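Long-range contacts in protein Pcdhgc3 (Mus musculus, PDB 4ZI8), which probably mediates calcium-dependent cell adhesion and may help establish specific neuronal connections, this chain being its first three extracellular cadherin domains: residues Q160-S165 against L204-G209; F170-Q175 against K182-V187; P123-G128 against A216-R221; M130-S135 against F144-A149; L82-L87 against V115-D120. All coordinates share one frame; numbering follows the deposited sequence.

Contact 1: Q160-S165 against L204-G209; sequences QTYELS and LTALDG. With CA (calcium ion), chain N.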
# COMPACT_ATOMS: atom_id res chain seq x y z
N GLN B 160 8.58 22.13 17.61
CA GLN B 160 9.63 21.32 18.20
C GLN B 160 9.38 19.80 18.09
O GLN B 160 10.32 19.02 17.89
CB GLN B 160 9.82 21.67 19.67
CG GLN B 160 10.32 23.12 19.87
CD GLN B 160 11.55 23.47 19.05
OE1 GLN B 160 12.51 22.70 18.99
NE2 GLN B 160 11.51 24.64 18.39
N THR B 161 8.14 19.37 18.26
CA THR B 161 7.92 17.94 18.24
C THR B 161 6.48 17.59 17.97
O THR B 161 5.64 18.49 17.81
CB THR B 161 8.39 17.29 19.55
OG1 THR B 161 8.55 15.88 19.33
CG2 THR B 161 7.41 17.53 20.69
N TYR B 162 6.21 16.28 17.86
CA TYR B 162 4.87 15.76 17.64
C TYR B 162 4.62 14.65 18.64
O TYR B 162 5.57 13.97 19.05
CB TYR B 162 4.70 15.18 16.24
CG TYR B 162 4.75 16.14 15.06
CD1 TYR B 162 5.95 16.40 14.40
CD2 TYR B 162 3.58 16.71 14.54
CE1 TYR B 162 6.01 17.24 13.30
CE2 TYR B 162 3.62 17.54 13.42
CZ TYR B 162 4.84 17.80 12.81
OH TYR B 162 4.92 18.61 11.70
N GLU B 163 3.37 14.47 19.03
CA GLU B 163 3.00 13.36 19.88
C GLU B 163 1.80 12.68 19.25
O GLU B 163 1.03 13.32 18.51
CB GLU B 163 2.67 13.81 21.29
CG GLU B 163 3.85 14.42 21.97
CD GLU B 163 3.58 14.79 23.40
OE1 GLU B 163 2.40 14.91 23.78
OE2 GLU B 163 4.57 14.95 24.16
N LEU B 164 1.65 11.40 19.54
CA LEU B 164 0.58 10.60 18.98
C LEU B 164 -0.25 10.01 20.11
O LEU B 164 0.28 9.57 21.12
CB LEU B 164 1.14 9.51 18.07
CG LEU B 164 0.11 8.66 17.33
CD1 LEU B 164 -0.62 9.48 16.26
CD2 LEU B 164 0.79 7.40 16.75
N SER B 165 -1.57 10.03 19.94
CA SER B 165 -2.45 9.42 20.92
C SER B 165 -2.11 7.95 21.17
O SER B 165 -1.66 7.21 20.28
CB SER B 165 -3.89 9.54 20.44
OG SER B 165 -3.98 9.01 19.13
N LEU B 204 -2.83 13.24 16.13
CA LEU B 204 -1.48 13.76 16.06
C LEU B 204 -1.47 15.18 16.64
O LEU B 204 -2.24 16.04 16.21
CB LEU B 204 -0.96 13.80 14.62
CG LEU B 204 0.44 14.36 14.35
CD1 LEU B 204 1.47 13.44 14.90
CD2 LEU B 204 0.67 14.63 12.85
N THR B 205 -0.60 15.39 17.62
CA THR B 205 -0.44 16.70 18.25
C THR B 205 0.89 17.33 17.85
O THR B 205 1.93 16.70 18.00
CB THR B 205 -0.52 16.59 19.76
OG1 THR B 205 -1.83 16.15 20.11
CG2 THR B 205 -0.25 17.93 20.43
N ALA B 206 0.86 18.54 17.30
CA ALA B 206 2.10 19.27 17.06
C ALA B 206 2.34 20.26 18.19
O ALA B 206 1.39 20.92 18.61
CB ALA B 206 2.04 19.98 15.75
N LEU B 207 3.57 20.32 18.70
CA LEU B 207 3.91 21.21 19.83
C LEU B 207 5.11 22.11 19.52
O LEU B 207 6.09 21.67 18.92
CB LEU B 207 4.24 20.40 21.07
CG LEU B 207 3.14 19.47 21.58
CD1 LEU B 207 3.71 18.04 21.72
CD2 LEU B 207 2.58 19.95 22.90
N ASP B 208 5.03 23.35 19.96
CA ASP B 208 6.19 24.20 19.84
C ASP B 208 6.99 24.05 21.14
O ASP B 208 6.64 23.22 21.98
CB ASP B 208 5.81 25.67 19.51
CG ASP B 208 5.06 26.40 20.63
OD1 ASP B 208 5.14 26.04 21.83
OD2 ASP B 208 4.40 27.40 20.30
N GLY B 209 8.05 24.82 21.33
CA GLY B 209 8.83 24.69 22.54
C GLY B 209 8.66 25.89 23.46
O GLY B 209 9.57 26.25 24.21
CA CA N . 4.72 29.02 18.49
O HOH W 1 -1.95 13.32 20.25

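Contact 2: F170-Q175 against K182-V187; sequences FALRVQ and KYAELV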
# COMPACT_ATOMS: atom_id res chain seq x y z
N PHE B 170 0.35 1.64 16.21
CA PHE B 170 1.29 2.58 15.60
C PHE B 170 2.19 3.29 16.61
O PHE B 170 1.72 3.81 17.63
CB PHE B 170 0.54 3.65 14.81
CG PHE B 170 -0.28 3.13 13.66
CD1 PHE B 170 0.31 2.84 12.45
CD2 PHE B 170 -1.65 2.98 13.78
CE1 PHE B 170 -0.43 2.39 11.39
CE2 PHE B 170 -2.40 2.52 12.73
CZ PHE B 170 -1.78 2.23 11.52
N ALA B 171 3.49 3.32 16.33
CA ALA B 171 4.37 4.26 17.04
C ALA B 171 4.55 5.50 16.17
O ALA B 171 4.17 5.49 14.99
CB ALA B 171 5.72 3.63 17.37
N LEU B 172 5.09 6.57 16.75
CA LEU B 172 5.34 7.81 16.02
C LEU B 172 6.83 8.05 15.88
O LEU B 172 7.57 7.87 16.84
CB LEU B 172 4.71 9.01 16.73
CG LEU B 172 4.50 10.24 15.84
CD1 LEU B 172 3.44 9.95 14.79
CD2 LEU B 172 4.12 11.49 16.64
N ARG B 173 7.28 8.45 14.69
CA ARG B 173 8.64 9.00 14.57
C ARG B 173 8.59 10.44 14.13
O ARG B 173 7.74 10.81 13.33
CB ARG B 173 9.47 8.21 13.58
CG ARG B 173 9.58 6.82 14.02
CD ARG B 173 10.59 6.09 13.25
NE ARG B 173 10.72 4.76 13.82
CZ ARG B 173 11.45 3.80 13.28
NH1 ARG B 173 12.11 4.03 12.15
NH2 ARG B 173 11.53 2.61 13.87
N VAL B 174 9.49 11.26 14.65
CA VAL B 174 9.56 12.63 14.19
C VAL B 174 10.87 12.78 13.44
O VAL B 174 11.94 12.45 13.97
CB VAL B 174 9.47 13.63 15.35
CG1 VAL B 174 9.58 15.06 14.85
CG2 VAL B 174 8.15 13.44 16.08
N GLN B 175 10.79 13.21 12.19
CA GLN B 175 11.98 13.34 11.36
C GLN B 175 12.29 14.81 11.16
O GLN B 175 11.39 15.65 11.13
CB GLN B 175 11.78 12.64 10.01
CG GLN B 175 11.33 11.19 10.11
CD GLN B 175 12.41 10.28 10.66
OE1 GLN B 175 13.56 10.71 10.86
NE2 GLN B 175 12.06 9.03 10.91
N LYS B 182 10.03 19.80 10.40
CA LYS B 182 9.80 18.50 10.97
C LYS B 182 8.47 17.98 10.53
O LYS B 182 7.48 18.73 10.46
CB LYS B 182 9.85 18.56 12.49
CG LYS B 182 11.18 19.03 13.06
CD LYS B 182 11.07 19.27 14.55
CE LYS B 182 12.33 19.90 15.11
NZ LYS B 182 13.39 18.86 15.22
N TYR B 183 8.45 16.67 10.28
CA TYR B 183 7.22 15.93 10.11
C TYR B 183 7.22 14.67 10.94
O TYR B 183 8.28 14.16 11.36
CB TYR B 183 7.00 15.55 8.66
CG TYR B 183 8.02 14.58 8.11
CD1 TYR B 183 9.26 15.02 7.65
CD2 TYR B 183 7.73 13.22 8.01
CE1 TYR B 183 10.18 14.13 7.13
CE2 TYR B 183 8.64 12.33 7.50
CZ TYR B 183 9.87 12.79 7.06
OH TYR B 183 10.77 11.88 6.54
N ALA B 184 6.02 14.15 11.17
CA ALA B 184 5.86 12.89 11.84
C ALA B 184 5.49 11.79 10.83
O ALA B 184 4.95 12.07 9.75
CB ALA B 184 4.81 13.02 12.91
N GLU B 185 5.79 10.54 11.16
CA GLU B 185 5.26 9.41 10.39
C GLU B 185 4.77 8.37 11.35
O GLU B 185 5.37 8.16 12.40
CB GLU B 185 6.31 8.83 9.44
CG GLU B 185 7.58 8.36 10.12
CD GLU B 185 8.67 7.97 9.12
OE1 GLU B 185 8.43 8.09 7.89
OE2 GLU B 185 9.77 7.57 9.56
N LEU B 186 3.65 7.73 11.02
CA LEU B 186 3.26 6.54 11.77
C LEU B 186 4.19 5.41 11.41
O LEU B 186 4.61 5.29 10.26
CB LEU B 186 1.84 6.11 11.46
CG LEU B 186 0.74 7.10 11.72
CD1 LEU B 186 -0.52 6.43 11.20
CD2 LEU B 186 0.62 7.38 13.20
N VAL B 187 4.50 4.57 12.38
CA VAL B 187 5.20 3.34 12.09
C VAL B 187 4.31 2.21 12.54
O VAL B 187 3.92 2.14 13.72
CB VAL B 187 6.53 3.25 12.82
CG1 VAL B 187 7.19 1.90 12.54
CG2 VAL B 187 7.43 4.42 12.40

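Contact 3: P123-G128 against A216-R221; sequences PSFPTG and ATLPIR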
# COMPACT_ATOMS: atom_id res chain seq x y z
N PRO B 123 1.26 26.01 16.63
CA PRO B 123 1.47 25.37 15.33
C PRO B 123 0.12 25.25 14.64
O PRO B 123 -0.88 25.35 15.35
CB PRO B 123 2.04 23.98 15.70
CG PRO B 123 2.58 24.13 17.08
CD PRO B 123 1.76 25.22 17.76
N SER B 124 0.07 25.13 13.31
CA SER B 124 -1.18 24.79 12.66
C SER B 124 -0.95 23.76 11.56
O SER B 124 0.13 23.68 10.98
CB SER B 124 -1.87 26.03 12.06
OG SER B 124 -1.11 26.56 11.00
N PHE B 125 -1.97 22.96 11.32
CA PHE B 125 -1.96 21.99 10.22
C PHE B 125 -2.70 22.56 9.04
O PHE B 125 -3.67 23.28 9.21
CB PHE B 125 -2.63 20.70 10.65
CG PHE B 125 -1.82 19.87 11.59
CD1 PHE B 125 -0.82 19.05 11.12
CD2 PHE B 125 -2.09 19.89 12.94
CE1 PHE B 125 -0.11 18.27 11.98
CE2 PHE B 125 -1.38 19.10 13.81
CZ PHE B 125 -0.39 18.28 13.34
N PRO B 126 -2.28 22.23 7.82
CA PRO B 126 -2.98 22.79 6.67
C PRO B 126 -4.37 22.19 6.39
O PRO B 126 -5.08 22.74 5.58
CB PRO B 126 -2.03 22.48 5.52
CG PRO B 126 -1.39 21.23 5.91
CD PRO B 126 -1.16 21.38 7.40
N THR B 127 -4.76 21.09 7.04
CA THR B 127 -6.12 20.58 6.86
C THR B 127 -6.67 20.23 8.23
O THR B 127 -5.93 20.13 9.19
CB THR B 127 -6.19 19.34 5.94
OG1 THR B 127 -5.57 18.22 6.59
CG2 THR B 127 -5.49 19.60 4.62
N GLY B 128 -7.98 20.09 8.33
CA GLY B 128 -8.61 19.77 9.59
C GLY B 128 -8.64 18.29 9.89
O GLY B 128 -9.08 17.88 10.96
N ALA B 216 -1.28 22.11 18.23
CA ALA B 216 -2.39 21.92 17.31
C ALA B 216 -2.62 20.41 17.24
O ALA B 216 -1.71 19.63 17.50
CB ALA B 216 -2.06 22.49 15.92
N THR B 217 -3.83 20.02 16.85
CA THR B 217 -4.15 18.61 16.67
C THR B 217 -4.63 18.30 15.27
O THR B 217 -5.26 19.14 14.59
CB THR B 217 -5.22 18.16 17.66
OG1 THR B 217 -6.31 19.08 17.60
CG2 THR B 217 -4.66 18.15 19.06
N LEU B 218 -4.39 17.06 14.85
CA LEU B 218 -4.87 16.60 13.58
C LEU B 218 -5.53 15.23 13.77
O LEU B 218 -4.86 14.27 14.09
CB LEU B 218 -3.72 16.52 12.58
CG LEU B 218 -4.05 16.06 11.17
CD1 LEU B 218 -4.90 17.05 10.43
CD2 LEU B 218 -2.78 15.78 10.40
N PRO B 219 -6.86 15.15 13.63
CA PRO B 219 -7.52 13.83 13.62
C PRO B 219 -7.03 12.99 12.47
O PRO B 219 -7.04 13.45 11.32
CB PRO B 219 -9.01 14.16 13.40
CG PRO B 219 -9.13 15.61 13.63
CD PRO B 219 -7.79 16.25 13.36
N ILE B 220 -6.63 11.76 12.77
CA ILE B 220 -6.25 10.80 11.75
C ILE B 220 -7.23 9.65 11.77
O ILE B 220 -7.33 8.91 12.76
CB ILE B 220 -4.83 10.28 12.00
CG1 ILE B 220 -3.85 11.47 12.01
CG2 ILE B 220 -4.44 9.25 10.96
CD1 ILE B 220 -2.54 11.09 12.60
N ARG B 221 -7.98 9.50 10.70
CA ARG B 221 -8.89 8.38 10.66
C ARG B 221 -8.35 7.31 9.70
O ARG B 221 -8.20 7.52 8.50
CB ARG B 221 -10.31 8.85 10.31
CG ARG B 221 -10.58 9.27 8.90
CD ARG B 221 -12.07 9.57 8.72
NE ARG B 221 -12.43 9.63 7.31
CZ ARG B 221 -12.26 10.71 6.55
NH1 ARG B 221 -12.60 10.68 5.26
NH2 ARG B 221 -11.75 11.82 7.07
O HOH W 2 -5.95 20.44 12.27

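Contact 4: M130-S135 against F144-A149; sequences MKLEIS and FPLESA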
# COMPACT_ATOMS: atom_id res chain seq x y z
N MET B 130 -7.04 14.09 8.45
CA MET B 130 -6.33 13.25 7.53
C MET B 130 -6.90 11.83 7.50
O MET B 130 -7.20 11.28 8.55
CB MET B 130 -4.87 13.24 7.93
CG MET B 130 -4.05 12.37 7.09
SD MET B 130 -2.34 12.47 7.59
CE MET B 130 -1.74 11.36 6.31
N LYS B 131 -7.05 11.24 6.31
CA LYS B 131 -7.47 9.84 6.20
C LYS B 131 -6.37 8.98 5.57
O LYS B 131 -5.69 9.41 4.66
CB LYS B 131 -8.75 9.73 5.37
CG LYS B 131 -8.61 10.35 4.00
CD LYS B 131 -9.85 10.21 3.13
CE LYS B 131 -9.63 10.85 1.76
NZ LYS B 131 -10.70 10.49 0.78
N LEU B 132 -6.20 7.76 6.08
CA LEU B 132 -5.34 6.78 5.45
C LEU B 132 -6.13 5.49 5.26
O LEU B 132 -6.86 5.09 6.16
CB LEU B 132 -4.10 6.49 6.29
CG LEU B 132 -3.15 7.63 6.60
CD1 LEU B 132 -2.26 7.22 7.75
CD2 LEU B 132 -2.32 7.91 5.37
N GLU B 133 -5.98 4.84 4.11
CA GLU B 133 -6.55 3.50 3.95
C GLU B 133 -5.39 2.52 3.98
O GLU B 133 -4.47 2.63 3.18
CB GLU B 133 -7.34 3.37 2.65
CG GLU B 133 -8.43 4.41 2.53
CD GLU B 133 -9.39 4.15 1.38
OE1 GLU B 133 -10.43 4.85 1.34
OE2 GLU B 133 -9.13 3.27 0.53
N ILE B 134 -5.42 1.59 4.92
CA ILE B 134 -4.29 0.71 5.12
C ILE B 134 -4.74 -0.77 5.16
O ILE B 134 -5.56 -1.14 5.99
CB ILE B 134 -3.54 1.04 6.41
CG1 ILE B 134 -3.13 2.53 6.46
CG2 ILE B 134 -2.30 0.14 6.56
CD1 ILE B 134 -2.58 2.93 7.77
N SER B 135 -4.22 -1.59 4.25
CA SER B 135 -4.55 -3.03 4.25
C SER B 135 -4.09 -3.71 5.51
O SER B 135 -3.01 -3.42 6.00
CB SER B 135 -3.93 -3.74 3.05
OG SER B 135 -4.09 -5.16 3.14
N PHE B 144 4.05 5.64 7.37
CA PHE B 144 3.04 6.45 6.71
C PHE B 144 3.30 7.89 7.09
O PHE B 144 3.20 8.24 8.25
CB PHE B 144 1.65 6.03 7.16
CG PHE B 144 1.39 4.57 6.98
CD1 PHE B 144 1.81 3.66 7.94
CD2 PHE B 144 0.76 4.10 5.84
CE1 PHE B 144 1.59 2.29 7.77
CE2 PHE B 144 0.54 2.75 5.66
CZ PHE B 144 0.95 1.84 6.63
N PRO B 145 3.67 8.72 6.12
CA PRO B 145 3.90 10.13 6.45
C PRO B 145 2.58 10.84 6.77
O PRO B 145 1.55 10.56 6.15
CB PRO B 145 4.53 10.70 5.18
CG PRO B 145 4.97 9.52 4.38
CD PRO B 145 4.03 8.39 4.73
N LEU B 146 2.62 11.71 7.76
CA LEU B 146 1.47 12.48 8.17
C LEU B 146 1.62 13.95 7.75
O LEU B 146 2.75 14.39 7.49
CB LEU B 146 1.30 12.37 9.68
CG LEU B 146 1.12 10.94 10.20
CD1 LEU B 146 1.03 10.92 11.71
CD2 LEU B 146 -0.11 10.31 9.56
N GLU B 147 0.51 14.69 7.68
CA GLU B 147 0.57 16.12 7.35
C GLU B 147 1.50 16.84 8.31
O GLU B 147 1.49 16.54 9.50
CB GLU B 147 -0.82 16.76 7.41
CG GLU B 147 -1.89 16.05 6.63
CD GLU B 147 -2.12 16.65 5.27
OE1 GLU B 147 -1.37 17.59 4.89
OE2 GLU B 147 -3.06 16.19 4.59
N SER B 148 2.28 17.78 7.80
CA SER B 148 3.17 18.60 8.63
C SER B 148 2.43 19.77 9.26
O SER B 148 1.56 20.35 8.63
CB SER B 148 4.33 19.16 7.82
OG SER B 148 5.13 18.15 7.27
N ALA B 149 2.82 20.14 10.46
CA ALA B 149 2.35 21.39 11.04
C ALA B 149 3.40 22.45 10.79
O ALA B 149 4.58 22.14 10.61
CB ALA B 149 2.11 21.24 12.51

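Contact 5: L82-L87 against V115-D120; sequences LDREEL and VQDIND. With CA (calcium ion), chain O; CA (calcium ion), chain P; CA (calcium ion), chain N.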
# COMPACT_ATOMS: atom_id res chain seq x y z
N LEU B 82 3.46 45.80 15.58
CA LEU B 82 4.72 45.21 15.16
C LEU B 82 4.59 43.71 15.32
O LEU B 82 4.79 43.20 16.43
CB LEU B 82 5.90 45.74 15.99
CG LEU B 82 6.27 47.20 15.74
CD1 LEU B 82 6.86 47.80 17.01
CD2 LEU B 82 7.27 47.24 14.62
N ASP B 83 4.19 43.04 14.25
CA ASP B 83 4.05 41.59 14.25
C ASP B 83 5.27 41.02 13.59
O ASP B 83 5.41 41.12 12.36
CB ASP B 83 2.77 41.17 13.51
CG ASP B 83 2.68 39.68 13.29
OD1 ASP B 83 3.30 38.88 14.04
OD2 ASP B 83 1.94 39.31 12.36
N ARG B 84 6.17 40.48 14.40
CA ARG B 84 7.41 39.93 13.88
C ARG B 84 7.12 38.89 12.78
O ARG B 84 7.88 38.78 11.83
CB ARG B 84 8.26 39.32 15.03
CG ARG B 84 9.74 39.01 14.68
CD ARG B 84 10.22 37.74 15.37
NE ARG B 84 9.44 36.60 14.92
CZ ARG B 84 9.60 35.99 13.75
NH1 ARG B 84 10.56 36.37 12.92
NH2 ARG B 84 8.81 35.00 13.42
N GLU B 85 6.02 38.13 12.89
CA GLU B 85 5.77 37.10 11.90
C GLU B 85 5.56 37.71 10.52
O GLU B 85 6.09 37.21 9.53
CB GLU B 85 4.57 36.21 12.29
CG GLU B 85 4.94 35.11 13.29
CD GLU B 85 5.28 35.67 14.67
OE1 GLU B 85 4.46 36.42 15.22
OE2 GLU B 85 6.35 35.37 15.22
N GLU B 86 4.79 38.79 10.47
CA GLU B 86 4.57 39.52 9.22
C GLU B 86 5.82 40.21 8.73
O GLU B 86 6.08 40.27 7.53
CB GLU B 86 3.48 40.57 9.39
CG GLU B 86 3.10 41.24 8.09
CD GLU B 86 2.17 42.41 8.31
OE1 GLU B 86 2.13 42.95 9.44
OE2 GLU B 86 1.47 42.80 7.37
N LEU B 87 6.58 40.77 9.65
CA LEU B 87 7.72 41.60 9.29
C LEU B 87 8.82 40.77 8.67
O LEU B 87 9.40 41.16 7.64
CB LEU B 87 8.25 42.33 10.52
CG LEU B 87 7.44 43.54 10.98
CD1 LEU B 87 7.86 44.00 12.38
CD2 LEU B 87 7.68 44.65 10.01
N VAL B 115 13.05 43.70 16.73
CA VAL B 115 11.74 43.22 17.14
C VAL B 115 11.88 41.75 17.53
O VAL B 115 12.17 40.88 16.68
CB VAL B 115 10.71 43.42 16.03
CG1 VAL B 115 9.35 42.85 16.44
CG2 VAL B 115 10.58 44.94 15.70
N GLN B 116 11.75 41.49 18.82
CA GLN B 116 12.00 40.16 19.37
C GLN B 116 10.75 39.29 19.36
O GLN B 116 9.67 39.77 19.66
CB GLN B 116 12.53 40.28 20.79
CG GLN B 116 13.85 41.08 20.87
CD GLN B 116 14.21 41.50 22.28
OE1 GLN B 116 13.34 41.69 23.13
NE2 GLN B 116 15.51 41.67 22.53
N ASP B 117 10.93 38.01 19.06
CA ASP B 117 9.82 37.04 18.96
C ASP B 117 9.15 36.78 20.26
O ASP B 117 9.82 36.63 21.27
CB ASP B 117 10.33 35.70 18.41
CG ASP B 117 9.20 34.76 18.02
OD1 ASP B 117 8.21 35.21 17.42
OD2 ASP B 117 9.30 33.54 18.29
N ILE B 118 7.82 36.71 20.27
CA ILE B 118 7.15 36.11 21.40
C ILE B 118 6.36 34.91 20.88
O ILE B 118 6.06 34.80 19.67
CB ILE B 118 6.21 37.11 22.19
CG1 ILE B 118 4.98 37.45 21.36
CG2 ILE B 118 6.99 38.41 22.58
CD1 ILE B 118 4.03 38.47 22.03
N ASN B 119 6.03 34.00 21.77
CA ASN B 119 5.31 32.80 21.35
C ASN B 119 3.81 33.04 21.25
O ASN B 119 3.02 32.40 21.99
CB ASN B 119 5.57 31.62 22.29
CG ASN B 119 5.19 30.29 21.63
OD1 ASN B 119 5.16 30.19 20.40
ND2 ASN B 119 4.84 29.29 22.43
N ASP B 120 3.42 33.91 20.31
CA ASP B 120 2.01 34.25 20.10
C ASP B 120 1.33 33.40 19.03
O ASP B 120 0.17 33.66 18.69
CB ASP B 120 1.86 35.75 19.74
CG ASP B 120 2.81 36.22 18.63
OD1 ASP B 120 3.77 35.51 18.28
OD2 ASP B 120 2.64 37.37 18.14
CA CA O . 5.92 35.40 17.41
CA CA P . 3.22 38.09 16.11
CA CA N . 4.72 29.02 18.49
O HOH W 3 1.27 36.86 15.41

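Contact 1: Q160-S165 against L204-G209
Thr161 and Glu163 face Leu207 and Thr205 as the hydrogen-bonded pairs of an antiparallel ladder whose strand axes approach to 4.7 Å with directions 157° apart. Leu207 N donates to Thr161 O at 2.9 Å, and Thr205 N reaches Glu163 O at 2.8 Å, almost straight (177° at the hydrogen). Near the calcium end Gln160 and Thr161 both face Leu207, a classic beta bulge, and both donate to its O, Gln160 N at 2.9 Å and Thr161 N at 3.2 Å.

On the core side, Tyr162 stands next to Leu204 and Ala206. Its ring passes Leu204 at a slant and sets CE2 3.7 Å from Ala206 CB. The hydroxyl extends beyond the pair to hydrogen-bond with Lys182 O of the facing sheet and Ala149 N. A phenylalanine here would keep the ring contacts but is likely to strip Lys182 O and Ala149 N of the hydroxyl that joins them. On the other side, Leu207 CD1 rests 3.6 Å from Glu163 CG, and a water bound to Thr205 OG1 makes a weak bond to Glu163 O.

Asp208 leaves the ladder with CG between the backbone N and the carbonyl carbon (chi1 67°), the setting from which OD2 binds calcium at 2.5 Å, with Asn119, Asn121, Asp151, Asp153 and Asn157, while OD1 takes the backbone N-H groups of Gly210 and Arg214. Held on the metal and on two amide donors, the carboxylate is probably restrained from turning, and a strand bonded mainly through its backbone ends in an ionic ligand.

Contact 2: F170-Q175 against K182-V187
Ala171, Arg173 and Gln175 pair with Val187, Glu185 and Tyr183 across a beta hairpin, two adjacent strands of the smaller sheet in the second cadherin domain's beta sandwich. Six backbone hydrogen bonds link these residues, and the strand axes come within 4.5 Å.

The tightly enclosed, apolar side faces the other sheet. Leu186 CD1 sits over one face of the Phe170 ring, 4.0 Å from its centroid and 16° off the normal, a CH-pi contact offset toward the rim. Next along, Leu172 has CG anti to the backbone N (chi1 -160°), which turns CD1 across the hairpin to within 3.9 Å of Ala184 CB; Leu186 CD2 lies 4.1 Å from Leu172 CD1. Tyr162, Leu164, Leu202 and Leu204 of the facing sheet close over this cluster.

The outer side is more polar and turned to solvent. Exposed Arg173 runs extended over Val187, its CG 3.6 Å from Val187 CG2. Gln175 CB lies above the Tyr183 ring, 3.9 Å from the centroid, and Tyr183 also packs on Asn320 of the second subunit. Glu185, although buried, carries its charge on this side, where Arg143 forms a salt bridge with OE2. The same oxygen accepts from Gln175 NE2 at 3.0 Å; the amide and carboxylate planes stand 80° apart, and the nitrogen approaches OE2 from above the carboxylate plane.

Contact 3: P123-G128 against A216-R221
Ala216 opens the strand side of the contact, its methyl CB 3.1 Å from Pro123 O, where the chain entering the second cadherin domain passes close by. The carbonyl of the same residue lies at the edge of the Phe125 ring and near its plane, with Ala216 O 3.7 Å from Phe125 CE2.

Thr217 takes part through its backbone. Its O receives a water hydrogen at 2.7 Å, and the same water donates to Thr127 O at 3.1 Å. Since no direct hydrogen bond joins the two segments, this water is the polar bridge between them.

Leu218 makes the broadest use of its side chain. CB stands over the centre of the Phe125 ring, 3.7 Å from the centroid and only 10° off the normal, so this CH-pi contact is nearly axial. With CG anti to the backbone N (chi1 -179°), the branch spreads beyond the ring: CD2 follows the same face at 3.9 Å from Phe125 CD1, whereas CD1 turns to Thr127 O at 3.5 Å. Pro219 then ends the contact, its CD 3.2 Å from Gly128 O.

Strand 215-225, with no helix beside it, lies in its sheet between 199-208, with which Ala216 and Leu218 share backbone bonds, and 130-135, reached from Pro219 to Met130. Segment 123-128 runs alongside the strand from the calcium-bound end, where Pro123 touches the calcium ligand Asp151, and Phe125 slots against Leu204, Ala206 and Ala149 before the chain enters strand 130-135.

Contact 4: M130-S135 against F144-A149
Met130 is extended throughout, with CG anti to the backbone N (chi1 178°) and the later torsions also near 180°, and this reach delivers its thioether to Leu146 and Glu147. SD touches Leu146 CD2 at 3.7 Å, the two side chains crossing at about a right angle. CE goes further, to 3.4 Å from Pro145 O. From the other segment Glu147 N points at SD across 3.6 Å, a weak hydrogen bond to sulfur.

Strands 130-135 and 143-145 are outermost strands of the two different sheets of a cadherin beta sandwich. The touching parts, 130-134 and 144-147, run 171° apart in direction, yet no backbone bond joins them, and the nearest alpha carbons, Met130 CA and Glu147 CA, are 7.5 Å apart; side chains span the gap.

Leu132 CD1 touches both Phe144 CB, at 4.1 Å, and Leu146 CD2, at 4.2 Å. Farther on, Phe144 and Ile134 meet from opposite directions. Ile134 CD1 lies over one ring face, 3.9 Å from the centroid and displaced toward the rim, while CG2 of the same residue meets Phe144 CZ at 3.7 Å. Phe170 of the hairpin touches both residues, and Pro145 packs against Asn320 of the second subunit.

Contact 5: L82-L87 against V115-D120
The calcium site at the junction of the first and second cadherin domains brings Asp83 and Glu85 together with Asp117, Ile118 and Asp120 around two metal ions. Glu85 bridges them: OE2 binds one calcium at 2.2 Å, with OE1 as a longer second ligand, and OE1 binds the other at 2.3 Å. Asp120 bridges too, giving OD1 to the first ion at 2.3 Å and OD2 to the second at 2.2 Å. Asp117 OD1 and Ile118 O complete the share of 115-120 in the first ion, and Asp83 OD1 joins the second while capping the helix by accepting from Glu85 N.

Behind the ligands lies Arg84, bent at chi2 and chi3 (-143° and 61°) so that the guanidinium turns back to the carboxylates. Its NE bonds Asp117 OD1 at 3.1 Å, from above a carboxylate plane set 89° from the guanidinium, and NH2 holds Glu85 OE2 at 3.1 Å; Gly89 also binds the group, and Asp117 OD2 is held by Asn157. Arg84 CB packs 4.0 Å from Val115 CG1. With an alanine in its place, Asp117 and Glu85 would probably lose their shared positive mate and be less firmly oriented toward the metal.

Glu29, Glu30 and Asp153 supply further ligands, and Asn119 OD1 serves a third calcium at 2.3 Å. An Asp-Arg-Glu triplet facing an Asp-x-Asn-Asp-Asn linker is typical of calcium-rigidified cadherin domain junctions.

Contacts 1, 2 and 4 lie within the second cadherin domain and turn apolar side chains into the interior between its sheets; contact 3, with several exposed residues, joins the linker to it, and contact 5 lies out at the preceding junction. Contacts 1 and 2 are backbone-bonded strand pairs in opposite sheets, each with a more polar outer face. Contact 4 spans those sheets without backbone pairing, almost wholly by apolar side chains, and contact 3 lays the linker against a strand through a ring face and a water. In contact 5 carboxylates and metal dominate. It meets contact 1 at a shared calcium, bound by Asn119 and Asp208, about 22 Å separating the two contact centres.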